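Local coordinates for 5-Carboxyvanillate Decarboxylase (Novosphingobium aromaticivorans, PDB 4QRN), which probably catalyses the metal-dependent, non-oxidative decarboxylation of 5-carboxyvanillate, as a manganese-binding carboxy-lyase of the amidohydrolase superfamily, at residues 25-30 with 100-105; 163-168 with 198-203; 211-216 with 232-237; 327-332 with 359-364. All blocks are in the same frame, centred on the assembly; numbering follows the deposited sequence.

Contact 1 (25-30 with 100-105)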
# COMPACT_ATOMS: atom_id res chain seq x y z
N GLN A 25 -12.86 25.65 -21.06
CA GLN A 25 -13.19 24.25 -20.99
C GLN A 25 -12.54 23.51 -22.15
O GLN A 25 -12.50 22.28 -22.14
CB GLN A 25 -14.71 24.05 -21.04
CG GLN A 25 -15.42 24.61 -19.81
CD GLN A 25 -14.92 23.96 -18.53
OE1 GLN A 25 -15.13 22.78 -18.30
NE2 GLN A 25 -14.24 24.75 -17.70
N ASP A 26 -12.05 24.23 -23.15
CA ASP A 26 -11.43 23.58 -24.31
C ASP A 26 -10.25 22.71 -23.88
O ASP A 26 -9.39 23.12 -23.09
CB ASP A 26 -10.91 24.61 -25.31
CG ASP A 26 -12.01 25.47 -25.92
OD1 ASP A 26 -13.22 25.14 -25.79
OD2 ASP A 26 -11.64 26.49 -26.55
N LEU A 27 -10.19 21.51 -24.41
CA LEU A 27 -9.02 20.66 -24.26
C LEU A 27 -8.67 20.26 -25.68
O LEU A 27 -9.41 19.49 -26.30
CB LEU A 27 -9.37 19.44 -23.43
CG LEU A 27 -9.50 19.68 -21.93
CD1 LEU A 27 -10.08 18.46 -21.28
CD2 LEU A 27 -8.14 19.99 -21.33
N LYS A 28 -7.58 20.82 -26.19
CA LYS A 28 -7.30 20.73 -27.61
C LYS A 28 -6.13 19.81 -27.87
O LYS A 28 -5.12 19.88 -27.17
CB LYS A 28 -6.96 22.11 -28.18
CG LYS A 28 -7.99 23.19 -27.89
CD LYS A 28 -7.54 24.51 -28.47
CE LYS A 28 -8.50 25.63 -28.15
NZ LYS A 28 -8.02 26.92 -28.72
N THR A 29 -6.25 18.98 -28.88
CA THR A 29 -5.07 18.34 -29.46
C THR A 29 -4.19 19.35 -30.17
O THR A 29 -4.62 20.46 -30.47
CB THR A 29 -5.48 17.22 -30.41
OG1 THR A 29 -6.30 17.78 -31.44
CG2 THR A 29 -6.27 16.12 -29.65
N GLY A 30 -2.94 18.97 -30.41
CA GLY A 30 -2.05 19.75 -31.24
C GLY A 30 -0.91 20.44 -30.52
O GLY A 30 -0.05 21.02 -31.18
N ASP A 100 -9.83 13.23 -28.66
CA ASP A 100 -9.90 14.59 -29.15
C ASP A 100 -10.63 15.47 -28.13
O ASP A 100 -10.26 16.63 -27.91
CB ASP A 100 -10.63 14.62 -30.49
CG ASP A 100 -9.81 14.05 -31.65
OD1 ASP A 100 -8.57 13.90 -31.53
OD2 ASP A 100 -10.41 13.80 -32.72
N ALA A 101 -11.69 14.96 -27.52
CA ALA A 101 -12.50 15.73 -26.59
C ALA A 101 -11.78 16.06 -25.29
O ALA A 101 -12.23 16.92 -24.53
CB ALA A 101 -13.81 15.01 -26.29
N THR A 102 -10.69 15.35 -25.00
CA THR A 102 -9.92 15.63 -23.80
C THR A 102 -8.48 16.06 -24.11
O THR A 102 -7.62 16.08 -23.24
CB THR A 102 -9.94 14.43 -22.83
OG1 THR A 102 -9.57 13.21 -23.53
CG2 THR A 102 -11.29 14.30 -22.18
N GLY A 103 -8.24 16.43 -25.36
CA GLY A 103 -6.93 16.95 -25.73
C GLY A 103 -5.79 15.94 -25.67
O GLY A 103 -4.64 16.34 -25.54
N ILE A 104 -6.12 14.65 -25.75
CA ILE A 104 -5.10 13.62 -25.69
C ILE A 104 -4.55 13.36 -27.09
O ILE A 104 -5.26 12.91 -27.99
CB ILE A 104 -5.63 12.32 -25.04
CG1 ILE A 104 -6.16 12.59 -23.63
CG2 ILE A 104 -4.54 11.25 -25.06
CD1 ILE A 104 -5.19 13.32 -22.70
N ASP A 105 -3.27 13.69 -27.28
CA ASP A 105 -2.63 13.56 -28.59
C ASP A 105 -2.28 12.12 -28.94
O ASP A 105 -2.46 11.71 -30.09
CB ASP A 105 -1.39 14.45 -28.62
CG ASP A 105 -1.76 15.90 -28.53
OD1 ASP A 105 -2.32 16.41 -29.53
OD2 ASP A 105 -1.54 16.53 -27.47
O HOH W 1 -2.39 19.10 -27.17
O HOH W 2 -9.18 18.60 -29.63
O HOH W 3 -6.95 15.66 -33.00
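Lys-28 and Gly-103 bring the two backbones closest, their CA atoms 4.2 Å apart, where segment 25-30, extended through Asp-26 to Thr-29, runs past the turn that ends helix 93-101. That turn is a Schellman motif with Gly-103, at positive phi, as its C-prime residue. Leu-27 supplies the apolar part of the contact: its CB lies 3.6 Å from Thr-102 C, and CD1 reaches alongside the Thr-102 backbone. Thr-29 turns its methyl to the same helix end, CG2 lying 3.7 Å from Asp-100 OD1 and nearly as close to Ile-104 O. With chi1 at 58°, its OG1 stands between the backbone N and the carbonyl carbon and shares a hydrogen bond with a water; that water donates to Asp-100 OD1, an oxygen held as well by a salt bridge to Arg-146. Asp-105 OD1 makes the direct link, accepting Gly-30 N at 2.8 Å through its syn lone pair with an almost straight N-H (165°). Its other oxygen, OD2, takes a water shared with Lys-28 O, and Arg-37 N besides. A further water joins Thr-29 N to Asp-100 O. Asp-105 leads into strand 106-111, Arg-37 runs beside it ahead of strand 38-44, and Leu-27 packs on helix 343-350.

Contact 2 (163-168 with 198-203); sequences REIHRG and RALVEV
His-166 and Ile-165 face Ala-199, Glu-202 and Val-203 where two neighbouring helices of the amidohydrolase (beta/alpha) barrel, 158-170 and 194-203, lie side by side. Both follow the same direction, their local axes 9.0 Å apart and inclined by 22°, and strand 177-179 comes between them in the chain, as in the beta-alpha alternation of such a barrel. The small Ala-199 leaves the hollow that Ile-165 fills: CD1 and CG2 of the isoleucine both rest near its CB, CD1 at 3.9 Å. The other bump is Val-203, which spreads its two methyls over two neighbours. CG2 meets Ile-165 CG2 at 3.7 Å, the two side chains crossing at about a right angle, while CG1 sits over one face of the imidazole as a CH-pi contact, 3.7 Å from the ring centroid. On the inner side Ile-165 and Leu-200 both rest on Ile-177 of the strand. Outward the chemistry turns polar, and the ring of His-166, swung toward helix 194-203 with CG anti to the carbonyl carbon, presents its NE2 edge to Glu-202. There NE2 donates to the anti lone pair of OE1 at 2.7 Å (160°), the carboxylate turned 46° from the ring plane.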
# COMPACT_ATOMS: atom_id res chain seq x y z
N ARG A 163 9.35 -14.98 -27.67
CA ARG A 163 9.18 -14.85 -29.12
C ARG A 163 8.21 -13.73 -29.47
O ARG A 163 8.42 -13.02 -30.46
CB ARG A 163 8.73 -16.17 -29.77
CG ARG A 163 9.76 -17.27 -29.62
CD ARG A 163 9.45 -18.52 -30.43
NE ARG A 163 8.19 -19.21 -30.10
CZ ARG A 163 8.04 -20.16 -29.17
NH1 ARG A 163 9.04 -20.52 -28.37
NH2 ARG A 163 6.85 -20.74 -29.02
N GLU A 164 7.16 -13.57 -28.67
CA GLU A 164 6.14 -12.56 -28.94
C GLU A 164 6.65 -11.14 -28.62
O GLU A 164 6.23 -10.18 -29.27
CB GLU A 164 4.86 -12.90 -28.18
CG GLU A 164 3.63 -12.10 -28.65
CD GLU A 164 3.07 -12.52 -30.01
OE1 GLU A 164 3.72 -13.30 -30.77
OE2 GLU A 164 1.95 -12.06 -30.34
N ILE A 165 7.52 -11.01 -27.62
CA ILE A 165 8.19 -9.75 -27.35
C ILE A 165 9.00 -9.35 -28.60
O ILE A 165 8.93 -8.20 -29.06
CB ILE A 165 9.08 -9.89 -26.12
CG1 ILE A 165 8.20 -9.97 -24.86
CG2 ILE A 165 10.08 -8.73 -26.01
CD1 ILE A 165 8.92 -10.52 -23.65
N HIS A 166 9.74 -10.29 -29.16
CA HIS A 166 10.49 -10.01 -30.39
C HIS A 166 9.57 -9.70 -31.56
O HIS A 166 9.84 -8.77 -32.31
CB HIS A 166 11.41 -11.18 -30.69
CG HIS A 166 12.70 -11.10 -29.93
ND1 HIS A 166 13.75 -10.30 -30.35
CD2 HIS A 166 13.11 -11.69 -28.78
CE1 HIS A 166 14.74 -10.40 -29.49
NE2 HIS A 166 14.38 -11.24 -28.53
N ARG A 167 8.49 -10.45 -31.72
CA ARG A 167 7.59 -10.20 -32.84
C ARG A 167 6.96 -8.82 -32.72
O ARG A 167 6.85 -8.08 -33.69
CB ARG A 167 6.52 -11.28 -32.92
CG ARG A 167 5.71 -11.20 -34.20
CD ARG A 167 4.67 -12.30 -34.30
NE ARG A 167 3.49 -12.10 -33.45
CZ ARG A 167 2.33 -11.57 -33.86
NH1 ARG A 167 1.33 -11.48 -33.01
NH2 ARG A 167 2.18 -11.12 -35.11
N GLY A 168 6.55 -8.45 -31.50
CA GLY A 168 5.95 -7.15 -31.30
C GLY A 168 6.91 -6.02 -31.62
O GLY A 168 6.55 -5.04 -32.27
N ARG A 198 15.02 -11.85 -20.45
CA ARG A 198 16.08 -11.94 -21.46
C ARG A 198 15.60 -11.26 -22.75
O ARG A 198 16.36 -10.51 -23.38
CB ARG A 198 16.45 -13.39 -21.72
CG ARG A 198 17.28 -14.02 -20.59
CD ARG A 198 18.75 -13.62 -20.57
NE ARG A 198 19.43 -14.14 -21.75
CZ ARG A 198 19.82 -15.41 -21.89
NH1 ARG A 198 19.70 -16.26 -20.88
NH2 ARG A 198 20.34 -15.81 -23.05
N ALA A 199 14.36 -11.51 -23.15
CA ALA A 199 13.85 -10.94 -24.38
C ALA A 199 13.69 -9.43 -24.29
O ALA A 199 14.01 -8.72 -25.25
CB ALA A 199 12.52 -11.61 -24.77
N LEU A 200 13.19 -8.92 -23.16
CA LEU A 200 13.05 -7.48 -22.99
C LEU A 200 14.39 -6.77 -23.10
O LEU A 200 14.47 -5.70 -23.70
CB LEU A 200 12.42 -7.17 -21.62
CG LEU A 200 10.94 -7.52 -21.51
CD1 LEU A 200 10.50 -7.58 -20.04
CD2 LEU A 200 10.15 -6.49 -22.29
N VAL A 201 15.43 -7.37 -22.55
CA VAL A 201 16.74 -6.74 -22.64
C VAL A 201 17.26 -6.83 -24.08
O VAL A 201 17.87 -5.89 -24.58
CB VAL A 201 17.69 -7.37 -21.62
CG1 VAL A 201 19.17 -7.01 -21.90
CG2 VAL A 201 17.26 -6.99 -20.19
N GLU A 202 17.01 -7.95 -24.77
CA GLU A 202 17.41 -8.09 -26.17
C GLU A 202 16.78 -7.02 -27.07
O GLU A 202 17.45 -6.46 -27.94
CB GLU A 202 17.05 -9.47 -26.70
CG GLU A 202 17.95 -10.57 -26.14
CD GLU A 202 17.41 -11.99 -26.28
OE1 GLU A 202 16.30 -12.18 -26.82
OE2 GLU A 202 18.12 -12.91 -25.84
N VAL A 203 15.49 -6.75 -26.89
CA VAL A 203 14.83 -5.71 -27.69
C VAL A 203 14.97 -4.32 -27.07
O VAL A 203 14.61 -3.31 -27.68
CB VAL A 203 13.32 -6.01 -27.95
CG1 VAL A 203 13.14 -7.34 -28.72
CG2 VAL A 203 12.52 -6.00 -26.66

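Contact 3 (211-216 with 232-237); sequences PATSPD and FGFGVE. With 1DF (4-hydroxy-3-methoxy-5-nitrobenzoic acid), chain F.
Phe-234 meets the bound 4-hydroxy-3-methoxy-5-nitrobenzoic acid with the rim of its ring: CE2 lies 3.7 Å from ligand atom CO2, which sits at the ring's edge close to its plane. Behind it, Pro-211 CB presses on Phe-234 CG at 3.5 Å, the two side chains crossing at about a right angle. Further along the same ring come Ala-212 O, 3.6 Å from CD1, and Thr-213 N, 3.7 Å from CE1, so backbone and proline together limit where the phenyl can lie. Segment 211-216 is the loop that follows strand 207-209 at the C-terminal ends of the barrel strands, where amidohydrolases keep their active site; His-210, one residue earlier, binds the manganese. One turn on from Phe-234 in helix 233-248, Glu-237 lies against the far part of the loop. Its CG passes 3.4 Å from Ala-212 O, and the bend at chi2 (64°) brings OE1 to 3.5 Å from Pro-215 CD. A water held at 2.7 Å by OE1 also bonds Ser-214 OG. Tyr-187 OH binds OE1 too, and Ser-181 OG and His-182 N hold OE2, giving this buried carboxylate several partners. Arg-274 of the second subunit packs on Phe-234 and is hydrogen-bonded to the ligand.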
# COMPACT_ATOMS: atom_id res chain seq x y z
N PRO A 211 -1.73 -3.52 -12.83
CA PRO A 211 -2.39 -4.34 -11.81
C PRO A 211 -3.26 -5.45 -12.38
O PRO A 211 -3.69 -5.47 -13.54
CB PRO A 211 -3.27 -3.33 -11.07
CG PRO A 211 -2.61 -2.00 -11.26
CD PRO A 211 -2.03 -2.08 -12.68
N ALA A 212 -3.56 -6.36 -11.48
CA ALA A 212 -4.59 -7.36 -11.61
C ALA A 212 -5.18 -7.54 -10.23
O ALA A 212 -4.59 -7.16 -9.22
CB ALA A 212 -4.04 -8.69 -12.15
N THR A 213 -6.34 -8.17 -10.19
CA THR A 213 -6.83 -8.70 -8.93
C THR A 213 -5.81 -9.68 -8.33
O THR A 213 -5.10 -10.38 -9.06
CB THR A 213 -8.18 -9.43 -9.12
OG1 THR A 213 -8.11 -10.35 -10.22
CG2 THR A 213 -9.29 -8.44 -9.38
N SER A 214 -5.78 -9.71 -7.01
CA SER A 214 -4.92 -10.64 -6.31
C SER A 214 -5.32 -12.08 -6.62
O SER A 214 -6.48 -12.35 -6.93
CB SER A 214 -5.09 -10.42 -4.80
OG SER A 214 -4.67 -9.12 -4.40
N PRO A 215 -4.37 -13.00 -6.52
CA PRO A 215 -4.72 -14.42 -6.66
C PRO A 215 -5.55 -14.92 -5.49
O PRO A 215 -5.66 -14.26 -4.46
CB PRO A 215 -3.35 -15.10 -6.75
CG PRO A 215 -2.44 -14.21 -5.94
CD PRO A 215 -2.94 -12.81 -6.18
N ASP A 216 -6.14 -16.10 -5.66
CA ASP A 216 -6.99 -16.67 -4.64
C ASP A 216 -6.25 -16.83 -3.31
O ASP A 216 -6.89 -16.83 -2.25
CB ASP A 216 -7.54 -18.02 -5.11
CG ASP A 216 -8.72 -17.89 -6.05
OD1 ASP A 216 -9.18 -16.78 -6.35
OD2 ASP A 216 -9.22 -18.94 -6.51
N PHE A 232 -7.82 -0.55 -3.92
CA PHE A 232 -6.84 -0.97 -2.92
C PHE A 232 -6.07 -2.21 -3.34
O PHE A 232 -4.84 -2.20 -3.37
CB PHE A 232 -7.55 -1.20 -1.57
CG PHE A 232 -6.60 -1.59 -0.47
CD1 PHE A 232 -5.81 -0.63 0.14
CD2 PHE A 232 -6.49 -2.91 -0.07
CE1 PHE A 232 -4.92 -0.99 1.15
CE2 PHE A 232 -5.62 -3.28 0.93
CZ PHE A 232 -4.82 -2.31 1.52
N GLY A 233 -6.78 -3.29 -3.67
CA GLY A 233 -6.12 -4.54 -3.97
C GLY A 233 -5.20 -4.45 -5.17
O GLY A 233 -4.15 -5.09 -5.20
N PHE A 234 -5.57 -3.66 -6.18
CA PHE A 234 -4.65 -3.47 -7.32
C PHE A 234 -3.28 -2.97 -6.85
O PHE A 234 -2.25 -3.43 -7.34
CB PHE A 234 -5.26 -2.45 -8.31
CG PHE A 234 -6.25 -3.03 -9.30
CD1 PHE A 234 -6.83 -4.28 -9.17
CD2 PHE A 234 -6.60 -2.25 -10.41
CE1 PHE A 234 -7.73 -4.75 -10.14
CE2 PHE A 234 -7.50 -2.71 -11.36
CZ PHE A 234 -8.07 -3.96 -11.23
N GLY A 235 -3.28 -1.98 -5.95
CA GLY A 235 -2.03 -1.41 -5.48
C GLY A 235 -1.23 -2.38 -4.63
O GLY A 235 -0.00 -2.38 -4.67
N VAL A 236 -1.92 -3.18 -3.83
CA VAL A 236 -1.25 -4.20 -3.02
C VAL A 236 -0.55 -5.19 -3.95
O VAL A 236 0.64 -5.49 -3.80
CB VAL A 236 -2.27 -4.91 -2.12
CG1 VAL A 236 -1.65 -6.18 -1.49
CG2 VAL A 236 -2.82 -3.96 -1.04
N GLU A 237 -1.31 -5.74 -4.89
CA GLU A 237 -0.81 -6.76 -5.80
C GLU A 237 0.41 -6.26 -6.58
O GLU A 237 1.43 -6.92 -6.70
CB GLU A 237 -1.95 -7.19 -6.73
CG GLU A 237 -1.52 -7.96 -7.96
CD GLU A 237 -0.87 -9.32 -7.75
OE1 GLU A 237 -1.01 -9.92 -6.67
OE2 GLU A 237 -0.24 -9.78 -8.72
C1 1DF F . -9.90 -0.57 -13.30
CO1 1DF F . -8.88 0.33 -13.15
CO2 1DF F . -9.70 -1.69 -14.14
CM1 1DF F . -7.70 0.10 -13.94
CM2 1DF F . -8.62 -1.78 -14.98
OM 1DF F . -8.41 -2.82 -15.85
CZ 1DF F . -7.63 -0.81 -14.99
CC 1DF F . -11.17 -0.44 -12.56
CV 1DF F . -9.23 -3.98 -15.69
O1 1DF F . -11.57 0.75 -12.23
O2 1DF F . -11.82 -1.47 -12.30
O3 1DF F . -6.69 -0.77 -15.89
N 1DF F . -6.46 0.76 -13.41
O11 1DF F . -5.38 0.56 -13.88
O22 1DF F . -6.57 1.41 -12.33
O HOH W 4 -2.03 -9.48 -4.24

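Contact 4 (327-332 with 359-364)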
# COMPACT_ATOMS: atom_id res chain seq x y z
N GLY A 327 12.85 11.60 -9.34
CA GLY A 327 13.35 12.50 -10.37
C GLY A 327 12.24 12.87 -11.35
O GLY A 327 11.45 12.01 -11.78
N GLU A 328 12.20 14.14 -11.74
CA GLU A 328 11.14 14.59 -12.63
C GLU A 328 11.21 13.97 -14.03
O GLU A 328 10.21 14.01 -14.74
CB GLU A 328 11.10 16.10 -12.73
CG GLU A 328 12.29 16.67 -13.44
CD GLU A 328 12.17 18.16 -13.68
OE1 GLU A 328 11.33 18.81 -13.03
OE2 GLU A 328 12.91 18.69 -14.53
N ASP A 329 12.33 13.38 -14.40
CA ASP A 329 12.43 12.70 -15.69
C ASP A 329 11.78 11.33 -15.68
O ASP A 329 11.72 10.70 -16.73
CB ASP A 329 13.90 12.49 -16.11
CG ASP A 329 14.64 13.74 -16.44
OD1 ASP A 329 14.04 14.83 -16.47
OD2 ASP A 329 15.86 13.61 -16.70
N ARG A 330 11.33 10.85 -14.51
CA ARG A 330 10.94 9.45 -14.37
C ARG A 330 9.46 9.29 -14.03
O ARG A 330 9.03 8.19 -13.67
CB ARG A 330 11.82 8.74 -13.34
CG ARG A 330 13.29 8.80 -13.71
CD ARG A 330 14.14 7.89 -12.83
NE ARG A 330 13.96 6.47 -13.14
CZ ARG A 330 14.56 5.82 -14.14
NH1 ARG A 330 15.39 6.47 -14.95
NH2 ARG A 330 14.34 4.54 -14.32
N VAL A 331 8.68 10.37 -14.18
CA VAL A 331 7.26 10.39 -13.85
C VAL A 331 6.50 10.91 -15.07
O VAL A 331 6.81 12.00 -15.57
CB VAL A 331 6.98 11.27 -12.61
CG1 VAL A 331 5.50 11.31 -12.29
CG2 VAL A 331 7.82 10.79 -11.43
N MET A 332 5.51 10.15 -15.52
CA MET A 332 4.77 10.40 -16.76
C MET A 332 3.28 10.49 -16.51
O MET A 332 2.73 9.81 -15.64
CB MET A 332 5.03 9.23 -17.74
CG MET A 332 6.45 9.19 -18.25
SD MET A 332 6.83 7.70 -19.19
CE MET A 332 7.03 6.51 -17.86
N LYS A 359 6.42 20.43 -16.67
CA LYS A 359 5.12 19.99 -17.15
C LYS A 359 5.24 19.31 -18.52
O LYS A 359 4.54 18.32 -18.80
CB LYS A 359 4.15 21.18 -17.14
CG LYS A 359 2.69 20.84 -17.40
CD LYS A 359 1.78 22.03 -17.18
CE LYS A 359 1.57 22.37 -15.72
NZ LYS A 359 0.99 23.75 -15.57
N LYS A 360 6.10 19.84 -19.39
CA LYS A 360 6.33 19.22 -20.70
C LYS A 360 6.99 17.84 -20.58
O LYS A 360 6.66 16.93 -21.34
CB LYS A 360 7.13 20.16 -21.61
CG LYS A 360 7.45 19.56 -22.95
CD LYS A 360 8.11 20.57 -23.87
CE LYS A 360 8.25 20.00 -25.28
NZ LYS A 360 8.93 20.97 -26.21
N LYS A 361 7.92 17.67 -19.63
CA LYS A 361 8.47 16.34 -19.37
C LYS A 361 7.35 15.37 -18.95
O LYS A 361 7.26 14.26 -19.46
CB LYS A 361 9.53 16.39 -18.27
CG LYS A 361 10.80 17.11 -18.70
CD LYS A 361 11.80 17.10 -17.53
CE LYS A 361 13.11 17.75 -17.89
NZ LYS A 361 14.11 17.56 -16.79
N PHE A 362 6.53 15.82 -17.99
CA PHE A 362 5.45 15.01 -17.43
C PHE A 362 4.47 14.56 -18.51
O PHE A 362 4.11 13.38 -18.59
CB PHE A 362 4.77 15.83 -16.33
CG PHE A 362 3.53 15.19 -15.76
CD1 PHE A 362 3.62 14.05 -14.96
CD2 PHE A 362 2.27 15.72 -16.00
CE1 PHE A 362 2.47 13.45 -14.43
CE2 PHE A 362 1.12 15.12 -15.46
CZ PHE A 362 1.24 14.01 -14.67
N PHE A 363 4.01 15.48 -19.36
CA PHE A 363 3.00 15.15 -20.35
C PHE A 363 3.53 14.48 -21.61
O PHE A 363 2.80 13.73 -22.25
CB PHE A 363 2.23 16.40 -20.78
CG PHE A 363 1.01 16.71 -19.93
CD1 PHE A 363 -0.12 15.92 -20.02
CD2 PHE A 363 0.99 17.83 -19.11
CE1 PHE A 363 -1.29 16.26 -19.33
CE2 PHE A 363 -0.16 18.16 -18.37
CZ PHE A 363 -1.30 17.37 -18.51
N GLN A 364 4.75 14.82 -22.01
CA GLN A 364 5.24 14.48 -23.35
C GLN A 364 6.62 13.85 -23.37
O GLN A 364 6.78 12.74 -23.86
CB GLN A 364 5.27 15.73 -24.23
CG GLN A 364 5.79 15.42 -25.64
CD GLN A 364 6.05 16.67 -26.45
OE1 GLN A 364 5.43 17.72 -26.25
NE2 GLN A 364 7.02 16.60 -27.33
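Lys-361, extended from CG to NZ with chi1 at -69°, reaches two carboxylates brought round by unlike torsions: Glu-328 turns at chi1 69° and then runs straight, whereas Asp-329 has chi1 -68°. The result is a salt-bridge network on the outer layer of the amidohydrolase (beta/alpha) barrel, joining the turn before strand 331-332 to helix 356-370. NZ donates to Asp-329 OD1 at 2.7 Å through the syn lone pair, and to Glu-328 OE2 at 2.8 Å on the anti side, somewhat out of the carboxylate plane. The lysine's aliphatic end is drawn in as well, CD lying 3.4 Å from Asp-329 OD1. Two acidic groups around one ammonium probably favour its charged form. Glu-328 is itself steadied from the helix, since OE1 bonds Thr-358 OG1. Deeper in, Phe-362 points its ring at the strand: Val-331 O lies near the ring plane at its edge, and CE1 comes obliquely to 3.7 Å from Met-332 C. Val-331 CG1 adds an apolar touch at 4.3 Å from Phe-362 CD1, and Ile-319 of helix 316-326 packs on the same phenylalanine. The helix backbone joins in at its wider pi-type turn, where Met-332 CA makes a CA-H...O contact of 3.6 Å with Phe-362 O.

In the fold
Contact 3 is the buried one, every touching residue being inside the protein, and the only one of the four that includes a ligand-pocket residue or meets the second subunit. The other three are partly buried. Contact 2 pairs two outer helices and contact 4 a turn and strand with one; no helix or strand serves two contacts. Both combine inner apolar packing with polar pairs farther out: a single histidine-carboxylate hydrogen bond in contact 2, a charged cluster in contact 4. Contact 1, farthest from the chain centre, ties the N-terminal stretch to a helix end through water bridges and one backbone N-H to a carboxylate. Its nearest atoms are about 6 Å from contact 4; contact 3 lies on the other side of the chain's centre.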